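Local coordinates for Glyco_hydro_cc domain-containing protein (Trichoderma gamsii, PDB 6UBD) that probably binds beta-1,3-glucan oligosaccharides, as a fungal oligosaccharide-binding member of glycoside hydrolase family 128, subgroup VII, at residues Ala139-Ala145 with Lys165-Ser171; Arg33-Gly39 with Asp48-His54; Asn80-Asp84 with Gly111-Asp117; Pro27-Asn31 with Val237-Ala241. One frame throughout, in Å; residues are numbered along the deposited sequence.

Contact 1 (Ala139-Ala145 with Lys165-Ser171); sequences AALGSPA and KSWDFTS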
loop_
_atom_site.group_PDB
_atom_site.type_symbol
_atom_site.label_atom_id
_atom_site.label_comp_id
_atom_site.label_asym_id
_atom_site.label_seq_id
_atom_site.Cartn_x
_atom_site.Cartn_y
_atom_site.Cartn_z
ATOM N N ALA A 139 -17.419 -0.991 4.647
ATOM C CA ALA A 139 -15.978 -0.736 4.475
ATOM C C ALA A 139 -15.724 0.137 3.230
ATOM O O ALA A 139 -16.383 -0.069 2.184
ATOM C CB ALA A 139 -15.244 -2.051 4.321
ATOM N N ALA A 140 -14.714 1.033 3.294
ATOM C CA ALA A 140 -14.141 1.656 2.096
ATOM C C ALA A 140 -13.209 0.638 1.412
ATOM O O ALA A 140 -12.404 -0.019 2.101
ATOM C CB ALA A 140 -13.381 2.909 2.440
ATOM N N LEU A 141 -13.381 0.499 0.077
ATOM C CA LEU A 141 -12.645 -0.554 -0.676
ATOM C C LEU A 141 -11.470 0.007 -1.491
ATOM O O LEU A 141 -11.702 0.972 -2.241
ATOM C CB LEU A 141 -13.646 -1.264 -1.627
ATOM C CG LEU A 141 -14.856 -1.948 -0.984
ATOM C CD1 LEU A 141 -15.613 -2.752 -2.041
ATOM C CD2 LEU A 141 -14.441 -2.887 0.136
ATOM N N GLY A 142 -10.328 -0.668 -1.391
ATOM C CA GLY A 142 -9.172 -0.300 -2.203
ATOM C C GLY A 142 -9.005 -1.297 -3.336
ATOM O O GLY A 142 -9.056 -2.515 -3.132
ATOM N N SER A 143 -8.572 -0.822 -4.517
ATOM C CA SER A 143 -8.331 -1.691 -5.661
ATOM C C SER A 143 -7.211 -2.672 -5.364
ATOM O O SER A 143 -6.302 -2.354 -4.520
ATOM C CB SER A 143 -8.008 -0.907 -6.924
ATOM O OG SER A 143 -6.654 -0.376 -6.926
ATOM N N PRO A 144 -7.074 -3.752 -6.141
ATOM C CA PRO A 144 -5.780 -4.429 -6.230
ATOM C C PRO A 144 -4.664 -3.455 -6.707
ATOM O O PRO A 144 -4.932 -2.519 -7.436
ATOM C CB PRO A 144 -6.054 -5.562 -7.241
ATOM C CG PRO A 144 -7.568 -5.747 -7.203
ATOM C CD PRO A 144 -8.065 -4.319 -7.090
ATOM N N ALA A 145 -3.442 -3.784 -6.221
ATOM C CA ALA A 145 -2.216 -2.946 -6.492
ATOM C C ALA A 145 -1.292 -3.606 -7.524
ATOM O O ALA A 145 -0.941 -4.776 -7.321
ATOM C CB ALA A 145 -1.469 -2.616 -5.204
ATOM N N LYS A 165 -19.684 -4.519 -6.472
ATOM C CA LYS A 165 -19.307 -3.139 -6.035
ATOM C C LYS A 165 -17.887 -2.859 -6.518
ATOM O O LYS A 165 -17.075 -3.752 -6.363
ATOM C CB LYS A 165 -19.496 -3.037 -4.517
ATOM C CG LYS A 165 -19.611 -1.585 -4.077
ATOM C CD LYS A 165 -19.809 -1.324 -2.612
ATOM C CE LYS A 165 -19.975 0.187 -2.399
ATOM N NZ LYS A 165 -20.266 0.545 -1.015
ATOM N N SER A 166 -17.712 -1.700 -7.121
ATOM C CA SER A 166 -16.339 -1.247 -7.500
ATOM C C SER A 166 -15.588 -0.694 -6.282
ATOM O O SER A 166 -16.111 -0.614 -5.154
ATOM C CB SER A 166 -16.382 -0.303 -8.651
ATOM O OG SER A 166 -15.077 -0.033 -9.145
ATOM N N TRP A 167 -14.326 -0.324 -6.485
ATOM C CA TRP A 167 -13.487 0.254 -5.412
ATOM C C TRP A 167 -13.757 1.751 -5.237
ATOM O O TRP A 167 -14.261 2.455 -6.084
ATOM C CB TRP A 167 -12.009 -0.016 -5.646
ATOM C CG TRP A 167 -11.383 0.528 -6.886
ATOM C CD1 TRP A 167 -10.742 1.727 -6.997
ATOM C CD2 TRP A 167 -11.196 -0.160 -8.122
ATOM N NE1 TRP A 167 -10.198 1.839 -8.245
ATOM C CE2 TRP A 167 -10.447 0.700 -8.966
ATOM C CE3 TRP A 167 -11.637 -1.408 -8.612
ATOM C CZ2 TRP A 167 -10.107 0.311 -10.260
ATOM C CZ3 TRP A 167 -11.253 -1.771 -9.875
ATOM C CH2 TRP A 167 -10.474 -0.925 -10.667
ATOM N N ASP A 168 -13.423 2.234 -4.028
ATOM C CA ASP A 168 -13.499 3.677 -3.652
ATOM C C ASP A 168 -12.141 4.415 -3.845
ATOM O O ASP A 168 -12.173 5.609 -4.227
ATOM C CB ASP A 168 -13.940 3.746 -2.208
ATOM C CG ASP A 168 -15.293 3.132 -1.902
ATOM O OD1 ASP A 168 -16.264 3.642 -2.519
ATOM O OD2 ASP A 168 -15.351 2.069 -1.229
ATOM N N PHE A 169 -11.022 3.708 -3.638
ATOM C CA PHE A 169 -9.685 4.315 -3.780
ATOM C C PHE A 169 -8.835 3.314 -4.570
ATOM O O PHE A 169 -8.937 2.097 -4.381
ATOM C CB PHE A 169 -9.055 4.740 -2.421
ATOM C CG PHE A 169 -8.786 3.628 -1.430
ATOM C CD1 PHE A 169 -9.729 3.243 -0.478
ATOM C CD2 PHE A 169 -7.578 2.960 -1.420
ATOM C CE1 PHE A 169 -9.406 2.287 0.475
ATOM C CE2 PHE A 169 -7.275 1.971 -0.505
ATOM C CZ PHE A 169 -8.186 1.668 0.464
ATOM N N THR A 170 -7.978 3.859 -5.447
ATOM C CA THR A 170 -7.113 3.070 -6.317
ATOM C C THR A 170 -5.786 2.843 -5.557
ATOM O O THR A 170 -5.069 3.884 -5.199
ATOM C CB THR A 170 -6.847 3.779 -7.649
ATOM O OG1 THR A 170 -8.125 4.006 -8.297
ATOM C CG2 THR A 170 -6.006 2.927 -8.563
ATOM N N SER A 171 -5.380 1.630 -5.252
ATOM C CA SER A 171 -4.096 1.310 -4.558
ATOM C C SER A 171 -3.014 1.210 -5.602
ATOM O O SER A 171 -3.161 0.470 -6.606
ATOM C CB SER A 171 -4.223 -0.053 -3.859
ATOM O OG SER A 171 -5.301 -0.105 -2.964
HETATM O O HOH W 1 -17.510 0.818 -0.087
#

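Contact 2 (Arg33-Gly39 with Asp48-His54); sequences RKAGSAG and DHLSWWH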
loop_
_atom_site.group_PDB
_atom_site.type_symbol
_atom_site.label_atom_id
_atom_site.label_comp_id
_atom_site.label_asym_id
_atom_site.label_seq_id
_atom_site.Cartn_x
_atom_site.Cartn_y
_atom_site.Cartn_z
ATOM N N ARG A 33 -4.724 12.418 8.326
ATOM C CA ARG A 33 -3.287 12.413 7.928
ATOM C C ARG A 33 -3.105 11.440 6.776
ATOM O O ARG A 33 -3.565 10.267 6.886
ATOM C CB ARG A 33 -2.330 11.986 9.078
ATOM C CG ARG A 33 -2.545 12.668 10.416
ATOM C CD ARG A 33 -1.711 12.069 11.528
ATOM N NE ARG A 33 -2.067 12.749 12.755
ATOM C CZ ARG A 33 -1.402 12.573 13.881
ATOM N NH1 ARG A 33 -0.437 11.679 13.919
ATOM N NH2 ARG A 33 -1.626 13.301 14.970
ATOM N N LYS A 34 -2.352 11.812 5.756
ATOM C CA LYS A 34 -1.969 10.913 4.660
ATOM C C LYS A 34 -1.012 9.828 5.148
ATOM O O LYS A 34 -0.999 8.743 4.559
ATOM C CB LYS A 34 -1.458 11.665 3.437
ATOM C CG LYS A 34 -2.391 12.686 2.802
ATOM C CD LYS A 34 -1.865 13.311 1.581
ATOM C CE LYS A 34 -2.657 14.515 1.129
ATOM N NZ LYS A 34 -2.338 14.934 -0.275
ATOM N N ALA A 35 -0.091 10.144 6.089
ATOM C CA ALA A 35 1.082 9.261 6.322
ATOM C C ALA A 35 0.724 7.931 7.014
ATOM O O ALA A 35 0.099 7.939 8.087
ATOM C CB ALA A 35 2.145 9.998 7.116
ATOM N N GLY A 36 1.296 6.859 6.464
ATOM C CA GLY A 36 1.164 5.520 7.047
ATOM C C GLY A 36 2.415 4.662 6.902
ATOM O O GLY A 36 3.472 5.178 6.446
ATOM N N SER A 37 2.373 3.402 7.319
ATOM C CA SER A 37 3.455 2.410 7.237
ATOM C C SER A 37 2.931 1.153 6.529
ATOM O O SER A 37 1.785 0.728 6.807
ATOM C CB SER A 37 3.917 2.102 8.647
ATOM O OG SER A 37 4.985 1.200 8.663
ATOM N N ALA A 38 3.738 0.570 5.678
ATOM C CA ALA A 38 3.588 -0.743 5.043
ATOM C C ALA A 38 4.520 -1.727 5.696
ATOM O O ALA A 38 5.758 -1.634 5.452
ATOM C CB ALA A 38 3.741 -0.702 3.569
ATOM N N GLY A 39 4.041 -2.527 6.659
ATOM C CA GLY A 39 4.865 -3.306 7.609
ATOM C C GLY A 39 4.968 -2.597 8.980
ATOM O O GLY A 39 4.359 -1.521 9.147
ATOM N N ASP A 48 3.565 8.411 16.234
ATOM C CA ASP A 48 2.930 9.695 16.650
ATOM C C ASP A 48 2.687 10.651 15.452
ATOM O O ASP A 48 1.914 11.592 15.578
ATOM C CB ASP A 48 3.686 10.411 17.734
ATOM C CG ASP A 48 2.926 11.601 18.273
ATOM O OD1 ASP A 48 1.869 11.384 18.833
ATOM O OD2 ASP A 48 3.497 12.759 18.270
ATOM N N HIS A 49 3.244 10.345 14.286
ATOM C CA HIS A 49 3.094 11.205 13.075
ATOM C C HIS A 49 2.290 10.494 11.974
ATOM O O HIS A 49 2.143 11.077 10.861
ATOM C CB HIS A 49 4.489 11.608 12.543
ATOM C CG HIS A 49 5.369 12.211 13.574
ATOM N ND1 HIS A 49 5.090 13.386 14.184
ATOM C CD2 HIS A 49 6.542 11.747 14.057
ATOM C CE1 HIS A 49 6.011 13.620 15.103
ATOM N NE2 HIS A 49 6.933 12.626 15.002
ATOM N N LEU A 50 1.825 9.262 12.236
ATOM C CA LEU A 50 1.009 8.473 11.289
ATOM C C LEU A 50 -0.441 8.574 11.647
ATOM O O LEU A 50 -0.805 8.852 12.831
ATOM C CB LEU A 50 1.457 7.016 11.329
ATOM C CG LEU A 50 2.907 6.715 10.976
ATOM C CD1 LEU A 50 3.128 5.226 11.004
ATOM C CD2 LEU A 50 3.362 7.252 9.617
ATOM N N SER A 51 -1.313 8.163 10.706
ATOM C CA SER A 51 -2.737 7.854 11.036
ATOM C C SER A 51 -3.055 6.350 10.891
ATOM O O SER A 51 -4.119 5.914 11.433
ATOM C CB SER A 51 -3.705 8.660 10.162
ATOM O OG SER A 51 -3.416 8.374 8.808
ATOM N N TRP A 52 -2.290 5.602 10.101
ATOM C CA TRP A 52 -2.719 4.256 9.662
ATOM C C TRP A 52 -1.573 3.346 9.386
ATOM O O TRP A 52 -0.403 3.819 9.172
ATOM C CB TRP A 52 -3.578 4.353 8.378
ATOM C CG TRP A 52 -2.883 4.744 7.112
ATOM C CD1 TRP A 52 -2.487 6.003 6.761
ATOM C CD2 TRP A 52 -2.504 3.860 6.044
ATOM N NE1 TRP A 52 -1.920 5.965 5.522
ATOM C CE2 TRP A 52 -1.909 4.661 5.033
ATOM C CE3 TRP A 52 -2.668 2.477 5.810
ATOM C CZ2 TRP A 52 -1.489 4.118 3.816
ATOM C CZ3 TRP A 52 -2.227 1.978 4.614
ATOM C CH2 TRP A 52 -1.675 2.787 3.630
ATOM N N TRP A 53 -1.757 2.047 9.309
ATOM C CA TRP A 53 -0.749 1.085 8.771
ATOM C C TRP A 53 -1.443 -0.135 8.161
ATOM O O TRP A 53 -2.621 -0.403 8.504
ATOM C CB TRP A 53 0.289 0.657 9.814
ATOM C CG TRP A 53 0.052 -0.548 10.679
ATOM C CD1 TRP A 53 0.737 -1.744 10.618
ATOM C CD2 TRP A 53 -0.863 -0.679 11.802
ATOM N NE1 TRP A 53 0.354 -2.584 11.645
ATOM C CE2 TRP A 53 -0.643 -1.963 12.362
ATOM C CE3 TRP A 53 -1.866 0.137 12.333
ATOM C CZ2 TRP A 53 -1.381 -2.437 13.460
ATOM C CZ3 TRP A 53 -2.594 -0.327 13.416
ATOM C CH2 TRP A 53 -2.336 -1.590 13.970
ATOM N N HIS A 54 -0.728 -0.871 7.360
ATOM C CA HIS A 54 -1.107 -2.221 6.924
ATOM C C HIS A 54 0.067 -3.176 7.077
ATOM O O HIS A 54 1.207 -2.680 7.239
ATOM C CB HIS A 54 -1.746 -2.245 5.520
ATOM C CG HIS A 54 -0.729 -2.242 4.413
ATOM N ND1 HIS A 54 -0.241 -3.402 3.890
ATOM C CD2 HIS A 54 -0.213 -1.218 3.671
ATOM C CE1 HIS A 54 0.551 -3.111 2.871
ATOM N NE2 HIS A 54 0.597 -1.779 2.716
HETATM O O HOH W 2 -0.557 11.545 17.235
#

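Contact 3 (Asn80-Asp84 with Gly111-Asp117); sequences NGQKD and GADVSAD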
loop_
_atom_site.group_PDB
_atom_site.type_symbol
_atom_site.label_atom_id
_atom_site.label_comp_id
_atom_site.label_asym_id
_atom_site.label_seq_id
_atom_site.Cartn_x
_atom_site.Cartn_y
_atom_site.Cartn_z
ATOM N N ASN A 80 -0.835 -19.558 -4.146
ATOM C CA ASN A 80 0.558 -19.144 -4.468
ATOM C C ASN A 80 1.347 -18.871 -3.198
ATOM O O ASN A 80 2.120 -17.888 -3.171
ATOM C CB ASN A 80 0.526 -17.940 -5.410
ATOM C CG ASN A 80 1.915 -17.576 -5.916
ATOM O OD1 ASN A 80 2.731 -18.481 -6.216
ATOM N ND2 ASN A 80 2.279 -16.269 -5.991
ATOM N N GLY A 81 1.283 -19.728 -2.212
ATOM C CA GLY A 81 2.213 -19.688 -1.079
ATOM C C GLY A 81 1.615 -20.101 0.271
ATOM O O GLY A 81 0.397 -20.055 0.463
ATOM N N GLN A 82 2.511 -20.535 1.173
ATOM C CA GLN A 82 2.084 -20.910 2.560
ATOM C C GLN A 82 1.288 -19.786 3.211
ATOM O O GLN A 82 0.206 -20.016 3.796
ATOM C CB GLN A 82 3.278 -21.391 3.374
ATOM C CG GLN A 82 2.876 -21.962 4.747
ATOM C CD GLN A 82 3.999 -22.724 5.450
ATOM O OE1 GLN A 82 3.931 -23.951 5.621
ATOM N NE2 GLN A 82 5.020 -22.001 5.906
ATOM N N LYS A 83 1.887 -18.596 3.257
ATOM C CA LYS A 83 1.222 -17.417 3.888
ATOM C C LYS A 83 -0.011 -16.996 3.086
ATOM O O LYS A 83 -1.031 -16.574 3.684
ATOM C CB LYS A 83 2.187 -16.249 4.063
ATOM C CG LYS A 83 3.337 -16.515 5.043
ATOM C CD LYS A 83 4.344 -15.326 5.275
ATOM C CE LYS A 83 5.375 -15.644 6.331
ATOM N NZ LYS A 83 6.393 -16.554 5.770
ATOM N N ASP A 84 0.020 -17.130 1.757
ATOM C CA ASP A 84 -1.174 -16.816 0.902
ATOM C C ASP A 84 -2.376 -17.640 1.410
ATOM O O ASP A 84 -3.458 -17.091 1.665
ATOM C CB ASP A 84 -0.806 -17.067 -0.539
ATOM C CG ASP A 84 -1.851 -16.748 -1.607
ATOM O OD1 ASP A 84 -2.846 -16.036 -1.286
ATOM O OD2 ASP A 84 -1.587 -17.159 -2.790
ATOM N N GLY A 111 5.902 -15.419 -7.978
ATOM C CA GLY A 111 6.804 -15.741 -6.873
ATOM C C GLY A 111 5.991 -16.128 -5.634
ATOM O O GLY A 111 5.124 -15.339 -5.190
ATOM N N ALA A 112 6.211 -17.333 -5.134
ATOM C CA ALA A 112 5.457 -17.854 -3.972
ATOM C C ALA A 112 5.627 -16.926 -2.770
ATOM O O ALA A 112 6.761 -16.579 -2.387
ATOM C CB ALA A 112 5.876 -19.258 -3.632
ATOM N N ASP A 113 4.490 -16.479 -2.216
ATOM C CA ASP A 113 4.449 -15.481 -1.100
ATOM C C ASP A 113 5.150 -14.137 -1.409
ATOM O O ASP A 113 5.424 -13.391 -0.455
ATOM C CB ASP A 113 4.915 -16.117 0.231
ATOM C CG ASP A 113 3.851 -16.951 0.938
ATOM O OD1 ASP A 113 2.631 -16.837 0.575
ATOM O OD2 ASP A 113 4.197 -17.747 1.837
ATOM N N VAL A 114 5.401 -13.856 -2.677
ATOM C CA VAL A 114 6.020 -12.572 -3.098
ATOM C C VAL A 114 4.960 -11.643 -3.704
ATOM O O VAL A 114 4.757 -10.530 -3.257
ATOM C CB VAL A 114 7.219 -12.731 -4.047
ATOM C CG1 VAL A 114 7.777 -11.395 -4.499
ATOM C CG2 VAL A 114 8.274 -13.628 -3.414
ATOM N N SER A 115 4.287 -12.116 -4.736
ATOM C CA SER A 115 3.203 -11.413 -5.472
ATOM C C SER A 115 2.047 -12.390 -5.729
ATOM O O SER A 115 2.328 -13.580 -5.850
ATOM C CB SER A 115 3.770 -10.782 -6.769
ATOM O OG SER A 115 4.858 -9.886 -6.496
ATOM N N ALA A 116 0.811 -11.878 -5.793
ATOM C CA ALA A 116 -0.346 -12.779 -5.783
ATOM C C ALA A 116 -0.412 -13.727 -7.003
ATOM O O ALA A 116 -0.951 -14.875 -6.826
ATOM C CB ALA A 116 -1.622 -11.979 -5.660
ATOM N N ASP A 117 0.038 -13.358 -8.205
ATOM C CA ASP A 117 0.028 -14.263 -9.383
ATOM C C ASP A 117 -1.352 -14.928 -9.637
ATOM O O ASP A 117 -1.439 -16.182 -9.666
ATOM C CB ASP A 117 1.138 -15.324 -9.245
ATOM C CG ASP A 117 1.582 -15.956 -10.553
ATOM O OD1 ASP A 117 1.180 -15.418 -11.585
ATOM O OD2 ASP A 117 2.264 -17.020 -10.469
HETATM O O HOH W 3 4.055 -17.653 -8.547
HETATM O O HOH W 4 6.637 -17.871 2.973
HETATM O O HOH W 5 -2.633 -15.768 -4.816
#

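Contact 4 (Pro27-Asn31 with Val237-Ala241); sequences PLTPN and VLAYA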
loop_
_atom_site.group_PDB
_atom_site.type_symbol
_atom_site.label_atom_id
_atom_site.label_comp_id
_atom_site.label_asym_id
_atom_site.label_seq_id
_atom_site.Cartn_x
_atom_site.Cartn_y
_atom_site.Cartn_z
ATOM N N PRO A 27 -13.897 8.814 5.596
ATOM C CA PRO A 27 -13.082 9.734 4.833
ATOM C C PRO A 27 -11.992 8.910 4.107
ATOM O O PRO A 27 -11.474 7.932 4.636
ATOM C CB PRO A 27 -12.474 10.688 5.865
ATOM C CG PRO A 27 -12.359 9.844 7.102
ATOM C CD PRO A 27 -13.615 8.993 7.048
ATOM N N LEU A 28 -11.617 9.308 2.905
ATOM C CA LEU A 28 -10.612 8.518 2.130
ATOM C C LEU A 28 -9.187 8.885 2.539
ATOM O O LEU A 28 -8.287 8.104 2.170
ATOM C CB LEU A 28 -10.932 8.506 0.632
ATOM C CG LEU A 28 -12.212 7.770 0.235
ATOM C CD1 LEU A 28 -12.402 7.739 -1.286
ATOM C CD2 LEU A 28 -12.285 6.339 0.780
ATOM N N THR A 29 -8.958 9.931 3.316
ATOM C CA THR A 29 -7.719 10.078 4.114
ATOM C C THR A 29 -7.985 9.557 5.520
ATOM O O THR A 29 -8.911 10.071 6.174
ATOM C CB THR A 29 -7.227 11.525 4.187
ATOM O OG1 THR A 29 -6.769 11.885 2.890
ATOM C CG2 THR A 29 -6.100 11.750 5.179
ATOM N N PRO A 30 -7.263 8.529 6.049
ATOM C CA PRO A 30 -7.537 8.060 7.408
ATOM C C PRO A 30 -7.236 9.157 8.430
ATOM O O PRO A 30 -6.127 9.732 8.494
ATOM C CB PRO A 30 -6.601 6.857 7.591
ATOM C CG PRO A 30 -6.363 6.395 6.178
ATOM C CD PRO A 30 -6.256 7.691 5.399
ATOM N N ASN A 31 -8.204 9.374 9.328
ATOM C CA ASN A 31 -8.116 10.257 10.511
ATOM C C ASN A 31 -7.209 11.493 10.287
ATOM O O ASN A 31 -6.285 11.738 11.099
ATOM C CB ASN A 31 -7.606 9.441 11.701
ATOM C CG ASN A 31 -7.757 10.197 13.000
ATOM O OD1 ASN A 31 -8.666 11.028 13.133
ATOM N ND2 ASN A 31 -6.901 9.882 13.947
ATOM N N VAL A 237 -3.636 12.282 -4.094
ATOM C CA VAL A 237 -3.020 11.305 -3.187
ATOM C C VAL A 237 -3.619 11.499 -1.802
ATOM O O VAL A 237 -3.365 12.518 -1.165
ATOM C CB VAL A 237 -1.490 11.419 -3.163
ATOM C CG1 VAL A 237 -0.891 10.446 -2.152
ATOM C CG2 VAL A 237 -0.914 11.120 -4.571
ATOM N N LEU A 238 -4.390 10.524 -1.312
ATOM C CA LEU A 238 -5.073 10.672 0.009
ATOM C C LEU A 238 -4.378 9.844 1.109
ATOM O O LEU A 238 -4.746 10.046 2.275
ATOM C CB LEU A 238 -6.565 10.353 -0.120
ATOM C CG LEU A 238 -7.371 11.389 -0.921
ATOM C CD1 LEU A 238 -8.821 11.126 -0.789
ATOM C CD2 LEU A 238 -7.035 12.868 -0.583
ATOM N N ALA A 239 -3.413 8.983 0.784
ATOM C CA ALA A 239 -2.665 8.174 1.777
ATOM C C ALA A 239 -1.415 7.659 1.110
ATOM O O ALA A 239 -1.401 7.416 -0.118
ATOM C CB ALA A 239 -3.525 7.024 2.288
ATOM N N TYR A 240 -0.349 7.467 1.908
ATOM C CA TYR A 240 0.905 6.869 1.413
ATOM C C TYR A 240 1.548 6.024 2.517
ATOM O O TYR A 240 1.343 6.325 3.710
ATOM C CB TYR A 240 1.870 7.920 0.849
ATOM C CG TYR A 240 2.236 9.046 1.783
ATOM C CD1 TYR A 240 3.235 8.879 2.774
ATOM C CD2 TYR A 240 1.589 10.268 1.702
ATOM C CE1 TYR A 240 3.561 9.921 3.664
ATOM C CE2 TYR A 240 1.935 11.328 2.568
ATOM C CZ TYR A 240 2.914 11.136 3.557
ATOM O OH TYR A 240 3.252 12.169 4.459
ATOM N N ALA A 241 2.393 5.086 2.167
ATOM C CA ALA A 241 2.985 4.155 3.140
ATOM C C ALA A 241 4.378 3.666 2.691
ATOM O O ALA A 241 4.554 3.034 1.652
ATOM C CB ALA A 241 2.077 2.972 3.381
#

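Contact 1 (Ala139-Ala145 with Lys165-Ser171)
Ala139 meets Lys165-Ser171 through a water between its carbonyl, Asp168 OD2 and Lys165 NZ, which donates to the first two and accepts from the lysine. Leu141 N-H points almost straight (172°) at Asp168 OD2, 2.8 Å from N, and takes the anti lone pair; the carboxylate gets there because Asp168 CG stands anti to its own carbonyl carbon, chi1 -60°. Leu141 O accepts twice, from Asp168 N and, at 3.1 Å, from Phe169 N. Gly142 lays its CA over the centre of the Phe169 ring, 3.5 Å from the centroid, where a beta carbon would collide with CE2. Ser143 N bonds to Phe169 O, its OG accepts from Ser171 N at 2.9 Å, and its O accepts from Ser171 OG. Its CB sits over the five-membered ring of Trp167, whose NE1 donates to Thr170 OG1 at 3.0 Å. Replacing Trp167 by an alanine would probably open a gap beneath Ser143 CB and leave Thr170 OG1 without that donor. The single bridge, Gly142 with Phe169, joins strand 140-142 to the start of strand 170-176 in what is probably a beta/alpha barrel. Strand 100-102 pairs with strand 140-142; helix 120-136 packs on Leu141, and both it and helix 154-159 on Pro144 and the indole.

Contact 2 (Arg33-Gly39 with Asp48-His54)
Arg33 reaches across with an extended chain, and its NH1 donates to Asp48 O at 2.9 Å, arriving from above the carbonyl plane, and weakly to Leu50 O. Its NH2 donates to a water that donates to Asp48 OD1. Its backbone O takes the hydroxyl of Ser51, OG to O 2.7 Å. A lysine in place of Arg33 has no branched head, and would probably leave Asp48 O or the water at Asp48 OD1 without its donor. Trp52 turns its indole back over Arg33-Gly39: CG lies between its backbone N and carbonyl carbon (chi1 70°), which sets NE1 3.1 Å from Lys34 O, in the ring plane, and places Gly36 CA 3.7 Å from the centroid of the five-membered ring. A beta carbon on Gly36 would run into CE2. Farther along, the ring of His54 lies against Ala38, whose CB comes within 3.4 Å of NE2; that nitrogen is fixed in turn by Thr200 O. Backbone bonds underlie these side chains, among them Ser51 N to Ala35 O. The parallel strands 35-38 and 52-54, linked through helix 43-46 as a beta-alpha-beta unit, lie between strands 237-243 and 69-73, with Leu43 of the helix against Ser37, Leu50 and Trp53.

Contact 3 (Asn80-Asp84 with Gly111-Asp117)
Asp113 closes over the start of helix 82-92, and its carboxylate holds two successive backbone N-H groups. OD2 receives Lys83 N at 2.8 Å on its syn lone pair. OD1 receives Asp84 N at 2.9 Å, also on the syn side but 19° out of the carboxylate plane. The backbone reinforces these two bonds, because Asp113 N donates to Asn80 O at 2.9 Å, nearly straight (167°) and in the carbonyl plane. Gly81 fits beneath the carboxylate, its CA 3.3 Å from Asp113 OD1; a beta carbon would strike that oxygen, and at its backbone angles would also be pressed against the preceding carbonyl oxygen.

Gly81 is the N-cap residue of helix 82-92 and has no side chain to offer; Asp113, from the loop between strand 100-102 and helix 120-136, accepts from the first-turn N-H groups of Lys83 and Asp84. Its negative charge is likely to be eased by the partial positive charge of the helix end.

Around this compact centre the contact becomes wetter and less exact. Asn80 sends its amide into the loop with CG anti to the backbone N (chi1 -173°), yet ND2 makes weak bonds to Ser115 O and Gly111 O. Its OD1 instead accepts a hydrogen bond from a water, which also accepts from Gly111 N and donates to Asp117 OD2. Lys83 crosses Asp113 at about a right angle, and its ammonium group stays 4.7 Å from Asp113 OD2, NZ to oxygen, with a water bridging the opposite charges. Another water joins Asp84 OD2 to Ala116 O, while Asp84 OD1 is bonded to Gly78 N.

Contact 4 (Pro27-Asn31 with Val237-Ala241)
Leu238 lies across Thr29 at about a right angle. Its CB rests 3.4 Å from Thr29 OG1 and 3.6 Å from Leu28 O. CG, standing anti to the carbonyl carbon (chi1 -69°), passes the same hydroxyl at a looser distance. There the branches part: CD1 turns to Leu28 and packs 3.7 Å from its CB, while CD2 stays beside Thr29, 3.6 Å from OG1. The threonine oxygen is thus flanked by leucine carbons on its way to the one hydrogen bond between the segments, given by Thr29 OG1 to Leu238 O at 2.8 Å. It arrives in the carbonyl plane, on a lone pair, with a C=O...O angle of 122°. Thr29 CA adds a CA-H...O contact to the same carbonyl oxygen. Beyond it, Pro30 CD touches Ala239 CB at 4.2 Å, and the proline ring and that methyl both lie against Trp52 and Trp198. Leu28 O receives the indole N-H of Trp198, and Pro27 O the hydroxyl of Tyr100. The early chain before strand 35-38 therefore lies against the N-terminal end of strand 237-243, consistent with a segment lining the bottom of a TIM-like beta/alpha barrel of the glycosyl hydrolase type.

Contacts 1 and 2 are buried and built on strands of one curled sheet, yet they differ in chemistry: 33-39 and 48-54 run as neighbouring parallel strands, whereas 139-145 and 165-171 meet at a single bridge, supplemented by serine and aspartate side chains. Contact 4, partly buried, links the two regions. Leu28 packs on Ala140, Asp168 and Phe169 of contact 1, while strand 237-243 is the sheet neighbour of strand 35-38 in contact 2. Contact 4 itself has one hydroxyl bond and apolar packing. Contact 3 stands apart, about 25 Å from contact 2 between centres, in loop and helix end, where a carboxylate and waters carry the load.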